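Local coordinates for Sca-family protein (Rickettsia rickettsii, PDB 4LQ8), which is of uncertain function but has been linked to cell adhesion, this chain being the N-terminal head domain of surface cell antigen 4 (Sca4), at residues A182-N187 with L193-E198; P205-L208 with T214-Q217; F226-D231 with Y311-K316. All coordinates share one frame; numbering follows the deposited sequence.

Interaction 1 (A182-N187 with L193-E198); sequences ATVVKN and LCTLNE
Four backbone hydrogen bonds join Val185 and Thr183 to the facing strand. Thr183 and Leu196 form a hydrogen-bonded antiparallel pair, Thr183 N giving to Leu196 O at 3.0 Å and Leu196 N to Thr183 O at 2.8 Å. Beyond them Val185 N donates to Cys194 O, while Val185 O accepts from Leu193 N rather than from Cys194, both at 2.8 Å. Two residues thus face one, the signature of a classic beta bulge, set in a hairpin of strands 180-186 and 192-201 whose short segments run at 160°.

Apolar contacts gather on the face of Thr183, Val185, Cys194 and Leu196. Val185 CG2 touches Leu196 CD1 at 3.9 Å, and the Cys194 sulfur comes up to Val185 CB. Thr183 turns its methyl, not its hydroxyl, alongside Leu196 CB; with OG1 anti to the backbone N (chi1 -167°), the hydroxyl bonds to Gln170 O. Met237 and Leu239 of strand 236-245 pack against this face.

At the bulge, Leu193 CD1 meets Asn187 CB at 3.4 Å, the two side chains nearly perpendicular. Asn187 ND2 bonds to Asp234 O and its OD1 accepts from Asp191 N.

On the face of Val184 and Thr195, Thr195 OG1 lies 3.7 Å from Val184 CG2 and bonds to Glu192.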
loop_
_atom_site.group_PDB
_atom_site.type_symbol
_atom_site.label_atom_id
_atom_site.label_comp_id
_atom_site.label_asym_id
_atom_site.label_seq_id
_atom_site.Cartn_x
_atom_site.Cartn_y
_atom_site.Cartn_z
ATOM N N ALA A 182 17.648 11.548 0.468
ATOM C CA ALA A 182 16.565 12.500 0.338
ATOM C C ALA A 182 16.318 12.798 -1.112
ATOM O O ALA A 182 17.227 12.648 -1.934
ATOM C CB ALA A 182 16.900 13.785 1.089
ATOM N N THR A 183 15.087 13.190 -1.439
ATOM C CA THR A 183 14.719 13.609 -2.791
ATOM C C THR A 183 13.790 14.813 -2.724
ATOM O O THR A 183 12.791 14.789 -2.006
ATOM C CB THR A 183 14.202 12.445 -3.675
ATOM O OG1 THR A 183 14.156 12.880 -5.034
ATOM C CG2 THR A 183 12.836 11.900 -3.244
ATOM N N VAL A 184 14.156 15.880 -3.437
ATOM C CA VAL A 184 13.359 17.108 -3.501
ATOM C C VAL A 184 12.360 16.912 -4.655
ATOM O O VAL A 184 12.752 16.766 -5.819
ATOM C CB VAL A 184 14.229 18.392 -3.651
ATOM C CG1 VAL A 184 13.355 19.643 -3.614
ATOM C CG2 VAL A 184 15.309 18.462 -2.559
ATOM N N VAL A 185 11.082 16.826 -4.314
ATOM C CA VAL A 185 10.018 16.627 -5.297
ATOM C C VAL A 185 9.589 18.014 -5.794
ATOM O O VAL A 185 9.075 18.809 -5.021
ATOM C CB VAL A 185 8.866 15.775 -4.718
ATOM C CG1 VAL A 185 7.701 15.705 -5.699
ATOM C CG2 VAL A 185 9.347 14.367 -4.349
ATOM N N LYS A 186 9.858 18.316 -7.067
ATOM C CA LYS A 186 9.574 19.625 -7.646
ATOM C C LYS A 186 8.502 19.588 -8.732
ATOM O O LYS A 186 8.496 18.662 -9.541
ATOM C CB LYS A 186 10.869 20.248 -8.197
ATOM C CG LYS A 186 11.831 20.713 -7.120
ATOM C CD LYS A 186 13.070 21.373 -7.705
ATOM C CE LYS A 186 13.974 21.903 -6.617
ATOM N NZ LYS A 186 15.128 22.661 -7.164
ATOM N N ASN A 187 7.623 20.614 -8.775
ATOM C CA ASN A 187 6.600 20.720 -9.826
ATOM C C ASN A 187 7.172 21.241 -11.154
ATOM O O ASN A 187 8.365 21.545 -11.241
ATOM C CB ASN A 187 5.372 21.526 -9.372
ATOM C CG ASN A 187 5.551 23.007 -9.111
ATOM O OD1 ASN A 187 6.473 23.664 -9.594
ATOM N ND2 ASN A 187 4.625 23.580 -8.362
ATOM N N LEU A 193 7.417 20.731 -3.919
ATOM C CA LEU A 193 6.147 20.254 -3.371
ATOM C C LEU A 193 6.426 19.742 -1.956
ATOM O O LEU A 193 5.650 20.021 -1.036
ATOM C CB LEU A 193 5.576 19.109 -4.235
ATOM C CG LEU A 193 4.413 19.446 -5.159
ATOM C CD1 LEU A 193 4.868 20.263 -6.301
ATOM C CD2 LEU A 193 3.808 18.206 -5.733
ATOM N N CYS A 194 7.564 19.019 -1.793
ATOM C CA CYS A 194 8.059 18.431 -0.542
ATOM C C CYS A 194 9.438 17.830 -0.803
ATOM O O CYS A 194 9.844 17.684 -1.958
ATOM C CB CYS A 194 7.095 17.355 -0.046
ATOM S SG CYS A 194 7.174 15.827 -1.010
ATOM N N THR A 195 10.131 17.434 0.269
ATOM C CA THR A 195 11.373 16.689 0.199
ATOM C C THR A 195 11.092 15.395 0.952
ATOM O O THR A 195 10.497 15.436 2.028
ATOM C CB THR A 195 12.591 17.479 0.713
ATOM O OG1 THR A 195 12.670 18.709 -0.003
ATOM C CG2 THR A 195 13.909 16.711 0.520
ATOM N N LEU A 196 11.429 14.243 0.349
ATOM C CA LEU A 196 11.169 12.957 0.994
ATOM C C LEU A 196 12.440 12.471 1.665
ATOM O O LEU A 196 13.509 12.531 1.061
ATOM C CB LEU A 196 10.662 11.907 -0.017
ATOM C CG LEU A 196 9.336 12.239 -0.743
ATOM C CD1 LEU A 196 9.137 11.309 -1.911
ATOM C CD2 LEU A 196 8.150 12.153 0.217
ATOM N N ASN A 197 12.332 12.058 2.934
ATOM C CA ASN A 197 13.454 11.528 3.700
ATOM C C ASN A 197 13.358 10.006 3.768
ATOM O O ASN A 197 12.345 9.484 4.197
ATOM C CB ASN A 197 13.475 12.107 5.124
ATOM C CG ASN A 197 14.692 11.696 5.909
ATOM O OD1 ASN A 197 15.827 12.095 5.599
ATOM N ND2 ASN A 197 14.490 10.807 6.882
ATOM N N GLU A 198 14.409 9.311 3.353
ATOM C CA GLU A 198 14.488 7.854 3.414
ATOM C C GLU A 198 15.549 7.492 4.473
ATOM O O GLU A 198 16.722 7.828 4.305
ATOM C CB GLU A 198 14.880 7.285 2.041
ATOM C CG GLU A 198 14.941 5.769 1.985
ATOM C CD GLU A 198 15.876 5.255 0.911
ATOM O OE1 GLU A 198 17.101 5.478 1.044
ATOM O OE2 GLU A 198 15.396 4.641 -0.065
#

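Interaction 2 (P205-L208 with T214-Q217); sequences PFTL and TQVQ
The torsions of Thr207 and Gln217 turn both polar ends toward one water: Thr207 OG1 stands beside its own backbone N (chi1 -65°), and the Gln217 chain runs extended from a CG placed opposite its backbone N (chi1 -173°). The water lies 2.7 Å from Thr207 OG1 and accepts a hydrogen bond from Gln217 NE2 at 2.8 Å, bridging a non-hydrogen-bonded antiparallel pair. The same Thr207 rotation sends its methyl the other way, where CG2 meets Gln215 NE2 at 3.8 Å; the Gln215 side chain, bent at chi2, crosses that of Thr207 at about a right angle.

Leu208 and Val216 make the adjoining hydrogen-bonded pair. Leu208 N reaches Val216 O at 3.0 Å, and Val216 N reaches Leu208 O at 2.9 Å. Both N-H groups point almost straight at their acceptors, although each donor is tilted from the carbonyl plane. On this face the two side chains lie side by side, Leu208 CD1 being 4.1 Å from Val216 CB.

The pairing belongs to the beta hairpin of strands 206-209 and 215-224. Strand 335-336 flanks 206-209 across from 215-224, while Ile301 of strand 300-304 touches both Leu208 and Val216, and Tyr294 of strand 292-297 also packs on Leu208.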
loop_
_atom_site.group_PDB
_atom_site.type_symbol
_atom_site.label_atom_id
_atom_site.label_comp_id
_atom_site.label_asym_id
_atom_site.label_seq_id
_atom_site.Cartn_x
_atom_site.Cartn_y
_atom_site.Cartn_z
ATOM N N PRO A 205 18.759 -5.599 13.718
ATOM C CA PRO A 205 18.233 -6.861 13.140
ATOM C C PRO A 205 17.084 -7.415 13.996
ATOM O O PRO A 205 17.014 -7.200 15.223
ATOM C CB PRO A 205 19.444 -7.806 13.181
ATOM C CG PRO A 205 20.319 -7.264 14.286
ATOM C CD PRO A 205 20.134 -5.772 14.239
ATOM N N PHE A 206 16.171 -8.114 13.331
ATOM C CA PHE A 206 15.066 -8.790 13.990
ATOM C C PHE A 206 14.648 -9.975 13.139
ATOM O O PHE A 206 14.916 -9.995 11.934
ATOM C CB PHE A 206 13.886 -7.826 14.261
ATOM C CG PHE A 206 13.209 -7.263 13.040
ATOM C CD1 PHE A 206 12.132 -7.926 12.457
ATOM C CD2 PHE A 206 13.653 -6.077 12.462
ATOM C CE1 PHE A 206 11.527 -7.425 11.315
ATOM C CE2 PHE A 206 13.035 -5.567 11.321
ATOM C CZ PHE A 206 11.950 -6.227 10.780
ATOM N N THR A 207 13.989 -10.941 13.759
ATOM C CA THR A 207 13.460 -12.122 13.089
ATOM C C THR A 207 11.931 -12.104 13.127
ATOM O O THR A 207 11.320 -11.781 14.147
ATOM C CB THR A 207 14.026 -13.410 13.727
ATOM O OG1 THR A 207 15.433 -13.444 13.504
ATOM C CG2 THR A 207 13.389 -14.682 13.156
ATOM N N LEU A 208 11.322 -12.467 12.007
ATOM C CA LEU A 208 9.885 -12.609 11.893
ATOM C C LEU A 208 9.582 -14.028 11.408
ATOM O O LEU A 208 10.504 -14.802 11.126
ATOM C CB LEU A 208 9.248 -11.501 11.014
ATOM C CG LEU A 208 9.830 -11.222 9.642
ATOM C CD1 LEU A 208 9.418 -12.318 8.643
ATOM C CD2 LEU A 208 9.365 -9.859 9.127
ATOM N N THR A 214 8.320 -20.657 9.224
ATOM C CA THR A 214 9.725 -20.421 8.823
ATOM C C THR A 214 10.200 -19.049 9.338
ATOM O O THR A 214 9.514 -18.055 9.121
ATOM C CB THR A 214 9.878 -20.478 7.294
ATOM O OG1 THR A 214 9.281 -21.670 6.796
ATOM C CG2 THR A 214 11.337 -20.378 6.835
ATOM N N GLN A 215 11.362 -19.018 10.015
ATOM C CA GLN A 215 11.982 -17.805 10.581
ATOM C C GLN A 215 12.824 -17.087 9.520
ATOM O O GLN A 215 13.626 -17.728 8.827
ATOM C CB GLN A 215 12.888 -18.163 11.768
ATOM C CG GLN A 215 12.211 -18.951 12.885
ATOM C CD GLN A 215 11.619 -18.075 13.939
ATOM O OE1 GLN A 215 10.461 -17.666 13.865
ATOM N NE2 GLN A 215 12.377 -17.824 14.975
ATOM N N VAL A 216 12.661 -15.766 9.400
ATOM C CA VAL A 216 13.428 -14.975 8.433
ATOM C C VAL A 216 14.048 -13.789 9.176
ATOM O O VAL A 216 13.325 -13.023 9.835
ATOM C CB VAL A 216 12.538 -14.489 7.233
ATOM C CG1 VAL A 216 13.299 -13.551 6.302
ATOM C CG2 VAL A 216 11.950 -15.660 6.442
ATOM N N GLN A 217 15.377 -13.616 9.050
ATOM C CA GLN A 217 16.019 -12.457 9.640
ATOM C C GLN A 217 15.963 -11.283 8.671
ATOM O O GLN A 217 16.313 -11.439 7.499
ATOM C CB GLN A 217 17.471 -12.723 10.045
ATOM C CG GLN A 217 18.022 -11.504 10.826
ATOM C CD GLN A 217 19.412 -11.691 11.330
ATOM O OE1 GLN A 217 20.366 -11.265 10.687
ATOM N NE2 GLN A 217 19.552 -12.300 12.500
HETATM O O HOH W 1 17.375 -11.646 14.161
#

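Interaction 3 (F226-D231 with Y311-K316); sequences FPIKLD and YKEMMK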
loop_
_atom_site.group_PDB
_atom_site.type_symbol
_atom_site.label_atom_id
_atom_site.label_comp_id
_atom_site.label_asym_id
_atom_site.label_seq_id
_atom_site.Cartn_x
_atom_site.Cartn_y
_atom_site.Cartn_z
ATOM N N PHE A 226 6.664 9.879 4.722
ATOM C CA PHE A 226 5.639 10.406 3.808
ATOM C C PHE A 226 4.880 11.583 4.421
ATOM O O PHE A 226 4.456 11.474 5.572
ATOM C CB PHE A 226 4.656 9.311 3.377
ATOM C CG PHE A 226 5.264 8.146 2.634
ATOM C CD1 PHE A 226 5.471 8.208 1.252
ATOM C CD2 PHE A 226 5.602 6.974 3.305
ATOM C CE1 PHE A 226 6.032 7.125 0.565
ATOM C CE2 PHE A 226 6.170 5.901 2.622
ATOM C CZ PHE A 226 6.363 5.974 1.254
ATOM N N PRO A 227 4.730 12.725 3.701
ATOM C CA PRO A 227 3.993 13.852 4.295
ATOM C C PRO A 227 2.495 13.544 4.391
ATOM O O PRO A 227 1.976 12.754 3.604
ATOM C CB PRO A 227 4.304 15.026 3.346
ATOM C CG PRO A 227 4.597 14.388 2.041
ATOM C CD PRO A 227 5.164 13.023 2.317
ATOM N N ILE A 228 1.839 14.080 5.423
ATOM C CA ILE A 228 0.394 13.902 5.641
ATOM C C ILE A 228 -0.282 15.105 5.032
ATOM O O ILE A 228 -1.101 14.952 4.131
ATOM C CB ILE A 228 0.030 13.707 7.152
ATOM C CG1 ILE A 228 0.836 12.548 7.799
ATOM C CG2 ILE A 228 -1.479 13.533 7.364
ATOM C CD1 ILE A 228 0.719 11.180 7.093
ATOM N N LYS A 229 0.117 16.296 5.471
ATOM C CA LYS A 229 -0.389 17.569 4.982
ATOM C C LYS A 229 0.772 18.387 4.420
ATOM O O LYS A 229 1.829 18.489 5.041
ATOM C CB LYS A 229 -1.156 18.317 6.083
ATOM C CG LYS A 229 -2.518 17.661 6.339
ATOM C CD LYS A 229 -3.407 18.460 7.267
ATOM C CE LYS A 229 -4.697 17.732 7.564
ATOM N NZ LYS A 229 -4.482 16.614 8.523
ATOM N N LEU A 230 0.603 18.895 3.206
ATOM C CA LEU A 230 1.660 19.653 2.547
ATOM C C LEU A 230 1.291 21.124 2.513
ATOM O O LEU A 230 0.111 21.463 2.368
ATOM C CB LEU A 230 1.943 19.083 1.146
ATOM C CG LEU A 230 2.541 17.657 1.129
ATOM C CD1 LEU A 230 1.426 16.588 1.169
ATOM C CD2 LEU A 230 3.397 17.444 -0.079
ATOM N N ASP A 231 2.290 21.993 2.721
ATOM C CA ASP A 231 2.099 23.441 2.758
ATOM C C ASP A 231 3.174 24.176 1.941
ATOM O O ASP A 231 3.540 25.299 2.277
ATOM C CB ASP A 231 2.057 23.937 4.225
ATOM C CG ASP A 231 3.313 23.701 5.077
ATOM O OD1 ASP A 231 4.245 22.998 4.603
ATOM O OD2 ASP A 231 3.352 24.195 6.225
ATOM N N TYR A 311 1.651 4.604 8.690
ATOM C CA TYR A 311 0.550 3.954 7.992
ATOM C C TYR A 311 -0.798 4.371 8.585
ATOM O O TYR A 311 -1.691 4.741 7.827
ATOM C CB TYR A 311 0.708 2.435 8.045
ATOM C CG TYR A 311 -0.418 1.707 7.348
ATOM C CD1 TYR A 311 -0.480 1.644 5.955
ATOM C CD2 TYR A 311 -1.422 1.066 8.077
ATOM C CE1 TYR A 311 -1.504 0.955 5.307
ATOM C CE2 TYR A 311 -2.442 0.363 7.435
ATOM C CZ TYR A 311 -2.482 0.322 6.051
ATOM O OH TYR A 311 -3.477 -0.351 5.399
ATOM N N LYS A 312 -0.930 4.345 9.936
ATOM C CA LYS A 312 -2.151 4.786 10.624
ATOM C C LYS A 312 -2.454 6.274 10.364
ATOM O O LYS A 312 -3.606 6.614 10.139
ATOM C CB LYS A 312 -2.082 4.495 12.148
ATOM C CG LYS A 312 -1.921 2.993 12.499
ATOM C CD LYS A 312 -3.066 2.060 12.029
ATOM C CE LYS A 312 -2.706 0.573 12.153
ATOM N NZ LYS A 312 -3.893 -0.324 12.019
ATOM N N GLU A 313 -1.439 7.148 10.370
ATOM C CA GLU A 313 -1.623 8.582 10.071
ATOM C C GLU A 313 -2.121 8.778 8.625
ATOM O O GLU A 313 -3.009 9.603 8.388
ATOM C CB GLU A 313 -0.303 9.344 10.196
ATOM C CG GLU A 313 0.034 9.871 11.568
ATOM C CD GLU A 313 1.450 10.422 11.667
ATOM O OE1 GLU A 313 1.997 10.880 10.634
ATOM O OE2 GLU A 313 2.021 10.375 12.782
ATOM N N MET A 314 -1.521 8.032 7.661
ATOM C CA MET A 314 -1.895 8.092 6.240
ATOM C C MET A 314 -3.281 7.521 6.049
ATOM O O MET A 314 -4.082 8.130 5.353
ATOM C CB MET A 314 -0.863 7.368 5.355
ATOM C CG MET A 314 0.475 8.059 5.336
ATOM S SD MET A 314 1.688 7.177 4.342
ATOM C CE MET A 314 1.393 7.949 2.721
ATOM N N MET A 315 -3.593 6.390 6.699
ATOM C CA MET A 315 -4.938 5.790 6.628
ATOM C C MET A 315 -5.989 6.802 7.120
ATOM O O MET A 315 -6.969 7.044 6.417
ATOM C CB MET A 315 -5.019 4.467 7.410
ATOM C CG MET A 315 -4.549 3.259 6.598
ATOM S SD MET A 315 -5.362 3.018 4.966
ATOM C CE MET A 315 -7.059 2.704 5.503
ATOM N N LYS A 316 -5.727 7.458 8.263
ATOM C CA LYS A 316 -6.597 8.503 8.824
ATOM C C LYS A 316 -6.857 9.676 7.831
ATOM O O LYS A 316 -8.005 10.052 7.641
ATOM C CB LYS A 316 -6.038 9.024 10.160
ATOM C CG LYS A 316 -6.961 9.995 10.924
ATOM C CD LYS A 316 -8.257 9.335 11.409
ATOM C CE LYS A 316 -9.352 10.335 11.723
ATOM N NZ LYS A 316 -10.648 9.664 12.035
#
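Phe226 and Ile228 come from a segment without regular secondary structure and meet Met314 and Glu313 on one helical turn, the closest CA atoms, those of Ile228 and Met314, lying 6.3 Å apart. No hydrogen bond crosses between the segments, so their direct contact rests on side-chain packing.

Met314 serves both partners with different parts of its chain. Its CG meets Ile228 CD1 at 3.6 Å, while its terminal methyl, CE, comes equally close, 3.6 Å, to Phe226 CB. The chain is extended at chi2 and bends at chi3 (90°), turning CE toward the root of the phenyl ring. The sulfur makes a Met-aromatic contact: SD lies 4.8 Å from the Phe226 ring centroid and 45° off the ring normal, an oblique approach.

Ile228 spans two helix residues with its longer branch. CD1 also touches Glu313 CB at 3.7 Å, and CG1 lies 3.5 Å from Glu313 OE1. The isoleucine and glutamate side chains cross at about a right angle, so the aliphatic branch meets both the root and the carboxylate of the exposed Glu313. Lys310 NZ bonds to Phe226 O and forms a weak, long ion pair with that carboxylate, adding a polar tie between helix and loop.

The loop follows strand 215-224 and leads into strand 236-245, whose Leu239 and Met241 pack on Phe226. Beneath helix 308-320, Met314 reaches Ala261 and Tyr263 of strand 258-265 and Leu273 and Ile276 of strand 271-277, so loop and helix meet over the same mixed sheet, with Phe226 and Met314 both packed on its strands.

Overall arrangement
The three interactions follow one another along the chain, each closing before the next opens. Interactions 1 and 2 belong to two hairpins of the same six-stranded antiparallel sheet, in which strands 192-201 and 215-224 are neighbours, yet their centres are about 32 Å apart and their nearest atoms about 15 Å. Interaction 3 lies about 15 Å, centre to centre, from interaction 1 and touches it: Leu230 packs on Leu193 and Cys194, and Pro227 on Leu196. Interaction 2 stays about 14 Å from interaction 3 at the nearest atoms. Loop 226-231 thus links the first hairpin to helix 308-320, joining the antiparallel sheet to the helix-covered mixed sheet within the head region.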